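Side-chain contacts in Sts-2 protein (Mus musculus, PDB 3D4I), which carries in this 2H-phosphatase domain an acid-dependent phosphatase activity and, as a whole protein, probably interferes with CBL-mediated down-regulation of receptor tyrosine kinases: residues A[65-69]-A[70-74]; A[111-114]-A[115-119]; A[130-133]-A[134-138]. All blocks are in the same frame, centred on the assembly; numbering follows the deposited sequence.

Contact 1: A[65-69]-A[70-74]; sequences PPLSS and CGIFQ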
ATOM      1  N   PRO A  65      12.707   4.358 -13.426  1.00 22.18           N
ATOM      2  CA  PRO A  65      11.761   4.987 -12.502  1.00 21.33           C
ATOM      3  C   PRO A  65      11.766   4.381 -11.085  1.00 20.36           C
ATOM      4  O   PRO A  65      12.090   3.191 -10.922  1.00 21.45           O
ATOM      5  CB  PRO A  65      10.419   4.801 -13.208  1.00 21.26           C
ATOM      6  CG  PRO A  65      10.606   3.487 -13.971  1.00 24.02           C
ATOM      7  CD  PRO A  65      12.031   3.528 -14.445  1.00 21.43           C
ATOM      8  N   PRO A  66      11.428   5.195 -10.068  1.00 18.54           N
ATOM      9  CA  PRO A  66      11.363   4.720  -8.701  1.00 17.48           C
ATOM     10  C   PRO A  66      10.090   3.950  -8.399  1.00 16.43           C
ATOM     11  O   PRO A  66       9.147   3.940  -9.198  1.00 15.43           O
ATOM     12  CB  PRO A  66      11.378   6.017  -7.896  1.00 18.02           C
ATOM     13  CG  PRO A  66      10.640   6.984  -8.762  1.00 18.54           C
ATOM     14  CD  PRO A  66      11.130   6.645 -10.146  1.00 18.87           C
ATOM     15  N   LEU A  67      10.060   3.315  -7.238  1.00 15.35           N
ATOM     16  CA  LEU A  67       8.831   2.725  -6.749  1.00 14.07           C
ATOM     17  C   LEU A  67       7.854   3.857  -6.457  1.00 14.05           C
ATOM     18  O   LEU A  67       8.260   4.917  -6.023  1.00 14.12           O
ATOM     19  CB  LEU A  67       9.106   2.001  -5.431  1.00 14.61           C
ATOM     20  CG  LEU A  67       9.918   0.712  -5.524  1.00 14.46           C
ATOM     21  CD1 LEU A  67      10.103   0.141  -4.119  1.00 13.93           C
ATOM     22  CD2 LEU A  67       9.224  -0.248  -6.422  1.00 13.98           C
ATOM     23  N   SER A  68       6.579   3.620  -6.681  1.00 12.91           N
ATOM     24  CA  SER A  68       5.523   4.513  -6.176  1.00 12.86           C
ATOM     25  C   SER A  68       5.406   4.353  -4.680  1.00 13.11           C
ATOM     26  O   SER A  68       5.995   3.423  -4.099  1.00 13.71           O
ATOM     27  CB  SER A  68       4.197   4.143  -6.821  1.00 12.67           C
ATOM     28  OG  SER A  68       3.824   2.822  -6.409  1.00 13.29           O
ATOM     29  N   SER A  69       4.639   5.235  -4.037  1.00 12.53           N
ATOM     30  CA  SER A  69       4.332   5.068  -2.612  1.00 12.75           C
ATOM     31  C   SER A  69       3.704   3.690  -2.325  1.00 12.89           C
ATOM     32  O   SER A  69       4.019   3.043  -1.322  1.00 12.17           O
ATOM     33  CB  SER A  69       3.375   6.179  -2.171  1.00 12.53           C
ATOM     34  OG  SER A  69       4.026   7.443  -2.342  1.00 16.38           O
ATOM     35  N   CYS A  70       2.833   3.243  -3.221  1.00 13.39           N
ATOM     36  CA  CYS A  70       2.194   1.926  -3.071  1.00 13.62           C
ATOM     37  C   CYS A  70       3.235   0.790  -3.237  1.00 14.30           C
ATOM     38  O   CYS A  70       3.202  -0.185  -2.493  1.00 15.06           O
ATOM     39  CB  CYS A  70       1.072   1.774  -4.092  1.00 14.22           C
ATOM     40  SG  CYS A  70       0.120   0.249  -3.916  1.00 16.25           S
ATOM     41  N   GLY A  71       4.169   0.934  -4.179  1.00 13.55           N
ATOM     42  CA  GLY A  71       5.263  -0.063  -4.328  1.00 13.90           C
ATOM     43  C   GLY A  71       6.103  -0.194  -3.061  1.00 14.13           C
ATOM     44  O   GLY A  71       6.517  -1.297  -2.672  1.00 14.30           O
ATOM     45  N   ILE A  72       6.389   0.940  -2.434  1.00 13.61           N
ATOM     46  CA  ILE A  72       7.116   0.954  -1.151  1.00 13.95           C
ATOM     47  C   ILE A  72       6.326   0.215  -0.086  1.00 13.86           C
ATOM     48  O   ILE A  72       6.902  -0.570   0.666  1.00 13.83           O
ATOM     49  CB  ILE A  72       7.418   2.411  -0.670  1.00 13.58           C
ATOM     50  CG1 ILE A  72       8.392   3.105  -1.642  1.00 12.71           C
ATOM     51  CG2 ILE A  72       7.984   2.410   0.759  1.00 14.74           C
ATOM     52  CD1 ILE A  72       8.424   4.679  -1.500  1.00 15.09           C
ATOM     53  N   PHE A  73       5.022   0.505   0.015  1.00 12.86           N
ATOM     54  CA  PHE A  73       4.131  -0.235   0.916  1.00 13.64           C
ATOM     55  C   PHE A  73       4.171  -1.752   0.637  1.00 13.39           C
ATOM     56  O   PHE A  73       4.286  -2.538   1.581  1.00 12.60           O
ATOM     57  CB  PHE A  73       2.688   0.332   0.867  1.00 14.53           C
ATOM     58  CG  PHE A  73       1.597  -0.730   0.924  1.00 16.09           C
ATOM     59  CD1 PHE A  73       1.255  -1.345   2.143  1.00 14.25           C
ATOM     60  CD2 PHE A  73       0.911  -1.098  -0.230  1.00 17.13           C
ATOM     61  CE1 PHE A  73       0.244  -2.323   2.190  1.00 15.19           C
ATOM     62  CE2 PHE A  73      -0.123  -2.086  -0.190  1.00 15.75           C
ATOM     63  CZ  PHE A  73      -0.432  -2.695   1.030  1.00 13.92           C
ATOM     64  N   GLN A  74       4.081  -2.161  -0.642  1.00 13.02           N
ATOM     65  CA  GLN A  74       4.092  -3.585  -0.974  1.00 13.23           C
ATOM     66  C   GLN A  74       5.400  -4.247  -0.525  1.00 13.55           C
ATOM     67  O   GLN A  74       5.377  -5.322   0.058  1.00 13.20           O
ATOM     68  CB  GLN A  74       3.868  -3.806  -2.474  1.00 13.16           C
ATOM     69  CG  GLN A  74       2.520  -3.233  -2.975  1.00 12.90           C
ATOM     70  CD  GLN A  74       2.499  -3.106  -4.482  1.00 12.58           C
ATOM     71  OE1 GLN A  74       3.542  -2.965  -5.115  1.00 12.87           O
ATOM     72  NE2 GLN A  74       1.318  -3.177  -5.057  1.00 12.22           N
TER
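Leu67 lays its CB against CG1 of Ile72, 4.0 Å away, as the chain turns from loop into helix. Its branch reaches forward to the first turn of the helix: CD1 comes to rest 4.1 Å from Gly71 O. A side-chain carbon on Gly71 would point back at this leucine and fall tight against its CD2, and the bare backbone lets the leucine branch lie close. CG1 of Ile72 also lies 3.4 Å from the carbonyl oxygen of Ser68, so the same methylene touches apolar side chain and backbone.

The polar half is an N-cap. Ser68 has its OG set between its own backbone N and carbonyl carbon (chi1 64°), which folds the hydroxyl over the first turn; there OG accepts from Gly71 N at 2.9 Å. Main-chain bonds take over directly: Ile72 N gives to Ser68 O at 3.0 Å and Phe73 N to Ser69 O at the same length, the latter with an N-H...O angle of 167°. Ser68 thus holds the opening of the helix with both its side chain and its carbonyl, and its OG is also bonded to Glu19, which directly follows the Arg-His-Gly signature of the histidine phosphatases. Ser69 turns its hydroxyl off the helix to Leu45 O, and Cys70 N is taken by Asn46 OD1.

The cap starts helix 69-85 at a buried place. Leu67 packs on Thr103 and Ile72 on His106 of helix 98-111, while Ser68 touches Val21 of helix 21-25, and Phe73 stacks its ring on Phe73 of the second subunit, so the start of helix 69-85 also lies in the dimer interface.

Contact 2: A[111-114]-A[115-119]; sequences LKLE and KKLKI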
ATOM      1  N   LEU A 111      12.854  -6.569   7.656  1.00 22.86           N
ATOM      2  CA  LEU A 111      13.499  -7.751   8.243  1.00 23.99           C
ATOM      3  C   LEU A 111      14.456  -7.404   9.389  1.00 23.82           C
ATOM      4  O   LEU A 111      14.920  -8.296  10.087  1.00 23.77           O
ATOM      5  CB  LEU A 111      14.324  -8.474   7.176  1.00 23.73           C
ATOM      6  CG  LEU A 111      14.093  -9.870   6.583  1.00 26.73           C
ATOM      7  CD1 LEU A 111      13.174 -10.823   7.394  1.00 24.79           C
ATOM      8  CD2 LEU A 111      13.740  -9.841   5.136  1.00 24.13           C
ATOM      9  N   LYS A 112      14.799  -6.125   9.530  1.00 23.86           N
ATOM     10  CA  LYS A 112      15.803  -5.635  10.485  1.00 25.15           C
ATOM     11  C   LYS A 112      17.231  -6.090  10.154  1.00 24.93           C
ATOM     12  O   LYS A 112      18.104  -6.193  11.040  1.00 24.53           O
ATOM     13  CB  LYS A 112      15.433  -5.983  11.936  1.00 25.14           C
ATOM     14  CG  LYS A 112      14.131  -5.363  12.395  1.00 26.35           C
ATOM     15  CD  LYS A 112      13.764  -5.788  13.822  1.00 28.36           C
ATOM     16  CE  LYS A 112      12.256  -5.626  14.085  1.00 32.48           C
ATOM     17  NZ  LYS A 112      11.675  -4.449  13.387  1.00 34.23           N
ATOM     18  N   LEU A 113      17.472  -6.291   8.866  1.00 23.94           N
ATOM     19  CA  LEU A 113      18.738  -6.805   8.375  1.00 24.21           C
ATOM     20  C   LEU A 113      19.480  -5.823   7.481  1.00 24.46           C
ATOM     21  O   LEU A 113      20.493  -6.177   6.887  1.00 24.37           O
ATOM     22  CB  LEU A 113      18.492  -8.129   7.628  1.00 23.84           C
ATOM     23  CG  LEU A 113      17.949  -9.281   8.473  1.00 24.29           C
ATOM     24  CD1 LEU A 113      17.658 -10.467   7.546  1.00 24.44           C
ATOM     25  CD2 LEU A 113      18.946  -9.677   9.558  1.00 25.17           C
ATOM     26  N   GLU A 114      18.992  -4.586   7.386  1.00 24.95           N
ATOM     27  CA  GLU A 114      19.551  -3.618   6.436  1.00 26.49           C
ATOM     28  C   GLU A 114      21.012  -3.212   6.707  1.00 26.43           C
ATOM     29  O   GLU A 114      21.739  -2.844   5.790  1.00 25.87           O
ATOM     30  CB  GLU A 114      18.646  -2.379   6.287  1.00 26.85           C
ATOM     31  CG  GLU A 114      18.755  -1.338   7.429  1.00 30.10           C
ATOM     32  CD  GLU A 114      17.895  -1.638   8.661  1.00 35.28           C
ATOM     33  OE1 GLU A 114      17.679  -2.816   9.003  1.00 35.30           O
ATOM     34  OE2 GLU A 114      17.447  -0.663   9.319  1.00 37.97           O
ATOM     35  N   LYS A 115      21.436  -3.290   7.963  1.00 27.10           N
ATOM     36  CA  LYS A 115      22.837  -3.008   8.298  1.00 27.81           C
ATOM     37  C   LYS A 115      23.688  -4.284   8.343  1.00 27.67           C
ATOM     38  O   LYS A 115      24.907  -4.218   8.246  1.00 28.50           O
ATOM     39  CB  LYS A 115      22.931  -2.284   9.637  1.00 28.61           C
ATOM     40  CG  LYS A 115      22.085  -1.031   9.761  1.00 30.50           C
ATOM     41  CD  LYS A 115      22.079  -0.587  11.225  1.00 34.45           C
ATOM     42  CE  LYS A 115      21.047   0.500  11.498  1.00 35.94           C
ATOM     43  NZ  LYS A 115      21.169   0.990  12.911  1.00 37.68           N
ATOM     44  N   LYS A 116      23.044  -5.434   8.504  1.00 27.10           N
ATOM     45  CA  LYS A 116      23.731  -6.718   8.544  1.00 27.03           C
ATOM     46  C   LYS A 116      24.078  -7.209   7.140  1.00 26.62           C
ATOM     47  O   LYS A 116      25.208  -7.614   6.893  1.00 26.75           O
ATOM     48  CB  LYS A 116      22.898  -7.764   9.301  1.00 26.56           C
ATOM     49  CG  LYS A 116      23.511  -9.145   9.329  1.00 27.58           C
ATOM     50  CD  LYS A 116      22.682 -10.115  10.160  1.00 28.83           C
ATOM     51  CE  LYS A 116      23.124 -11.571   9.933  1.00 32.39           C
ATOM     52  NZ  LYS A 116      24.506 -11.859  10.427  1.00 32.06           N
ATOM     53  N   LEU A 117      23.114  -7.166   6.223  1.00 25.59           N
ATOM     54  CA  LEU A 117      23.345  -7.658   4.868  1.00 25.60           C
ATOM     55  C   LEU A 117      23.496  -6.522   3.877  1.00 25.71           C
ATOM     56  O   LEU A 117      22.672  -5.607   3.859  1.00 26.59           O
ATOM     57  CB  LEU A 117      22.196  -8.569   4.429  1.00 24.76           C
ATOM     58  CG  LEU A 117      21.861  -9.738   5.350  1.00 25.73           C
ATOM     59  CD1 LEU A 117      20.655 -10.531   4.831  1.00 26.12           C
ATOM     60  CD2 LEU A 117      23.085 -10.651   5.490  1.00 24.95           C
ATOM     61  N   LYS A 118      24.527  -6.598   3.042  1.00 25.20           N
ATOM     62  CA  LYS A 118      24.687  -5.667   1.942  1.00 25.86           C
ATOM     63  C   LYS A 118      23.993  -6.182   0.697  1.00 25.18           C
ATOM     64  O   LYS A 118      24.048  -7.383   0.385  1.00 25.71           O
ATOM     65  CB  LYS A 118      26.169  -5.431   1.605  1.00 26.34           C
ATOM     66  CG  LYS A 118      27.057  -5.097   2.782  1.00 29.01           C
ATOM     67  CD  LYS A 118      28.398  -4.543   2.311  1.00 30.03           C
ATOM     68  CE  LYS A 118      29.417  -4.615   3.427  1.00 33.36           C
ATOM     69  NZ  LYS A 118      28.977  -3.845   4.633  1.00 36.27           N
ATOM     70  N   ILE A 119      23.383  -5.261  -0.040  1.00 24.16           N
ATOM     71  CA  ILE A 119      22.723  -5.595  -1.289  1.00 22.79           C
ATOM     72  C   ILE A 119      23.780  -5.792  -2.343  1.00 22.59           C
ATOM     73  O   ILE A 119      24.580  -4.888  -2.602  1.00 22.03           O
ATOM     74  CB  ILE A 119      21.728  -4.497  -1.730  1.00 22.71           C
ATOM     75  CG1 ILE A 119      20.586  -4.348  -0.702  1.00 21.84           C
ATOM     76  CG2 ILE A 119      21.193  -4.785  -3.152  1.00 22.89           C
ATOM     77  CD1 ILE A 119      19.849  -2.994  -0.782  1.00 22.24           C
TER
HETATM   78  O   HOH W   1      20.396  -4.942  10.373  1.00 36.10           O
HETATM   79  O   HOH W   2      20.943  -3.501   3.232  1.00 30.52           O
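Leu113 O receives Leu117 N at 2.9 Å in an almost straight bond, N-H...O 177°, which closes one turn of chain just after the Schellman motif that ends helix 98-111 at Lys112. Lys116 N adds a weak bond to the same oxygen.

Two waters extend the polar network. One gives to Lys112 O and accepts from Lys115 N at 3.1 Å; the other bridges Glu114 O and Leu117 O, lying 2.8 Å from each, while Asn152 ND2 also bonds Glu114 O.

The apolar contacts line up alongside one another: Leu113 puts CD1 beside CD1 of Leu117 at 4.0 Å, and its CD2 beside Lys116 CD at 3.8 Å. Both leucines also lean on Leu108 and Val89.

Charge plays a looser part. With CG wedged between its backbone N and carbonyl carbon (chi1 79°), Glu114 runs next to Lys115, CG to CG 4.1 Å, yet OE2 stays 5.4 Å from NZ, too far for a salt bridge, so any attraction is probably mild. A lysine in place of Glu114 would probably lose that attraction and set like charges side by side.

The turn therefore rests on backbone bonds, water and leucine packing, with the lysine ends led outward.

Contact 3: A[130-133]-A[134-138]; sequences KWEA and SKATL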
ATOM      1  N   LYS A 130      15.805  -6.325 -24.593  1.00 24.12           N
ATOM      2  CA  LYS A 130      14.705  -6.196 -25.540  1.00 24.35           C
ATOM      3  C   LYS A 130      13.583  -5.308 -25.002  1.00 24.11           C
ATOM      4  O   LYS A 130      12.927  -4.621 -25.778  1.00 23.86           O
ATOM      5  CB  LYS A 130      14.136  -7.591 -25.825  1.00 25.00           C
ATOM      6  CG  LYS A 130      12.929  -7.658 -26.771  1.00 26.68           C
ATOM      7  CD  LYS A 130      13.345  -7.465 -28.208  1.00 30.10           C
ATOM      8  CE  LYS A 130      14.005  -8.709 -28.774  1.00 30.80           C
ATOM      9  NZ  LYS A 130      14.436  -8.481 -30.194  1.00 33.65           N
ATOM     10  N   TRP A 131      13.365  -5.342 -23.684  1.00 22.97           N
ATOM     11  CA  TRP A 131      12.253  -4.622 -23.068  1.00 23.45           C
ATOM     12  C   TRP A 131      12.665  -3.355 -22.339  1.00 24.27           C
ATOM     13  O   TRP A 131      11.862  -2.780 -21.602  1.00 24.90           O
ATOM     14  CB  TRP A 131      11.467  -5.547 -22.126  1.00 22.67           C
ATOM     15  CG  TRP A 131      10.866  -6.691 -22.857  1.00 21.77           C
ATOM     16  CD1 TRP A 131      10.474  -6.712 -24.179  1.00 20.94           C
ATOM     17  CD2 TRP A 131      10.579  -7.989 -22.333  1.00 20.86           C
ATOM     18  NE1 TRP A 131       9.958  -7.943 -24.495  1.00 21.12           N
ATOM     19  CE2 TRP A 131      10.010  -8.744 -23.379  1.00 21.43           C
ATOM     20  CE3 TRP A 131      10.740  -8.587 -21.069  1.00 21.80           C
ATOM     21  CZ2 TRP A 131       9.594 -10.066 -23.206  1.00 21.88           C
ATOM     22  CZ3 TRP A 131      10.326  -9.913 -20.898  1.00 21.18           C
ATOM     23  CH2 TRP A 131       9.754 -10.632 -21.966  1.00 21.49           C
ATOM     24  N   GLU A 132      13.903  -2.917 -22.562  1.00 24.74           N
ATOM     25  CA  GLU A 132      14.429  -1.696 -21.953  1.00 25.85           C
ATOM     26  C   GLU A 132      15.045  -0.788 -23.016  1.00 27.25           C
ATOM     27  O   GLU A 132      15.379  -1.241 -24.111  1.00 26.80           O
ATOM     28  CB  GLU A 132      15.459  -2.026 -20.871  1.00 25.25           C
ATOM     29  CG  GLU A 132      14.912  -2.842 -19.695  1.00 24.99           C
ATOM     30  CD  GLU A 132      14.249  -1.996 -18.621  1.00 24.24           C
ATOM     31  OE1 GLU A 132      14.454  -0.764 -18.573  1.00 29.05           O
ATOM     32  OE2 GLU A 132      13.505  -2.565 -17.807  1.00 23.68           O
ATOM     33  N   ALA A 133      15.165   0.501 -22.703  1.00 29.61           N
ATOM     34  CA  ALA A 133      15.840   1.449 -23.609  1.00 31.88           C
ATOM     35  C   ALA A 133      17.304   1.071 -23.778  1.00 33.56           C
ATOM     36  O   ALA A 133      17.944   0.638 -22.824  1.00 33.52           O
ATOM     37  CB  ALA A 133      15.723   2.883 -23.079  1.00 32.25           C
ATOM     38  N   SER A 134      17.837   1.243 -24.987  1.00 35.45           N
ATOM     39  CA  SER A 134      19.220   0.835 -25.283  1.00 37.48           C
ATOM     40  C   SER A 134      20.240   1.499 -24.373  1.00 38.23           C
ATOM     41  O   SER A 134      21.243   0.881 -24.011  1.00 39.16           O
ATOM     42  CB  SER A 134      19.570   1.110 -26.743  1.00 37.40           C
ATOM     43  OG  SER A 134      18.536   0.633 -27.582  1.00 40.03           O
ATOM     44  N   LYS A 135      19.962   2.745 -23.987  1.00 39.07           N
ATOM     45  CA  LYS A 135      20.859   3.519 -23.126  1.00 39.97           C
ATOM     46  C   LYS A 135      20.545   3.335 -21.633  1.00 39.95           C
ATOM     47  O   LYS A 135      21.129   4.009 -20.782  1.00 39.78           O
ATOM     48  CB  LYS A 135      20.879   5.003 -23.545  1.00 39.80           C
ATOM     49  CG  LYS A 135      19.543   5.748 -23.418  1.00 41.44           C
ATOM     50  CD  LYS A 135      19.644   7.190 -23.950  1.00 41.35           C
ATOM     51  CE  LYS A 135      18.850   8.182 -23.085  1.00 44.28           C
ATOM     52  NZ  LYS A 135      19.528   8.499 -21.781  1.00 43.95           N
ATOM     53  N   ALA A 136      19.642   2.401 -21.320  1.00 40.49           N
ATOM     54  CA  ALA A 136      19.295   2.084 -19.925  1.00 41.06           C
ATOM     55  C   ALA A 136      20.508   1.831 -19.028  1.00 41.08           C
ATOM     56  O   ALA A 136      20.547   2.309 -17.898  1.00 40.95           O
ATOM     57  CB  ALA A 136      18.338   0.894 -19.853  1.00 41.17           C
ATOM     58  N   THR A 137      21.499   1.094 -19.529  1.00 41.55           N
ATOM     59  CA  THR A 137      22.639   0.702 -18.688  1.00 42.18           C
ATOM     60  C   THR A 137      23.594   1.853 -18.396  1.00 42.25           C
ATOM     61  O   THR A 137      24.336   1.816 -17.405  1.00 42.88           O
ATOM     62  CB  THR A 137      23.435  -0.503 -19.250  1.00 42.47           C
ATOM     63  OG1 THR A 137      24.336  -0.069 -20.281  1.00 43.19           O
ATOM     64  CG2 THR A 137      22.489  -1.586 -19.777  1.00 42.74           C
ATOM     65  N   LEU A 138      23.561   2.870 -19.254  1.00 41.97           N
ATOM     66  CA  LEU A 138      24.384   4.071 -19.087  1.00 41.69           C
ATOM     67  C   LEU A 138      23.809   4.971 -18.005  1.00 40.87           C
ATOM     68  O   LEU A 138      24.403   5.988 -17.647  1.00 41.19           O
ATOM     69  CB  LEU A 138      24.479   4.848 -20.412  1.00 42.15           C
ATOM     70  CG  LEU A 138      24.951   4.053 -21.636  1.00 43.14           C
ATOM     71  CD1 LEU A 138      24.935   4.921 -22.892  1.00 44.58           C
ATOM     72  CD2 LEU A 138      26.340   3.439 -21.405  1.00 44.86           C
TER
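Ser134 has helical backbone torsions, phi -57° and psi -34°, and Lys135 follows with its psi close to zero, as the second corner of such a turn should; together they make the type I beta turn that brings Ala136 back toward the carbonyl of Ala133. The turn closes where Ala136 N gives its hydrogen to Ala133 O at 2.9 Å, with an N-H...O angle of 156°. The donor stands well above the carbonyl plane, so the N-H comes down on the face of the C=O group instead of meeting a lone pair.

The methyl of Ala136 points toward residues 130-133 too. Its CB sits 3.0 Å from Ala133 O, a close approach, so the same oxygen has the N-H and the methyl against it. CB also approaches Glu132 CB at 4.2 Å, a light apolar touch. The CB of Ser134 points away from residues 130-133. Beyond the closing bond the chain goes on winding, and Leu138 N gives a weak bond to Lys135 O at 3.1 Å.

The far end of Glu132 is engaged outside the turn: its chain bends at the second torsion, and OE2 makes a salt bridge with Arg99 NH2; Lys135 NZ has a long, weak ion pair with Glu62.

The turn lies at the surface, in the loop between strand 119-121 and helix 143-148. Ala133 rests on Asn63 of the loop ahead of helix 69-85, and Trp131 meets Trp128 edge to face a little earlier in the same connection. Through Arg99, the Glu132 salt bridge ties this connection to the start of helix 98-111, the helix that links strand 89-94 to strand 119-121 along the chain.

Along the chain the three contacts come in series, each a short closure over consecutive residues; none nests in or crosses another. Contact 1 ends the long loop after helix 29-32 and starts helix 69-85. Contact 2 turns the chain from the end of helix 98-111 into strand 119-121, the edge strand of the sheet, and contact 3 bends the connection beyond that strand on the way to helix 143-148. Helix 98-111 is their common neighbour: contact 1 packs on its side, contact 2 follows its C-terminal end, and contact 3 is bound near its start. Contacts 2 and 3 lie on opposite sides of the chain's centre, their centres about 29 Å apart.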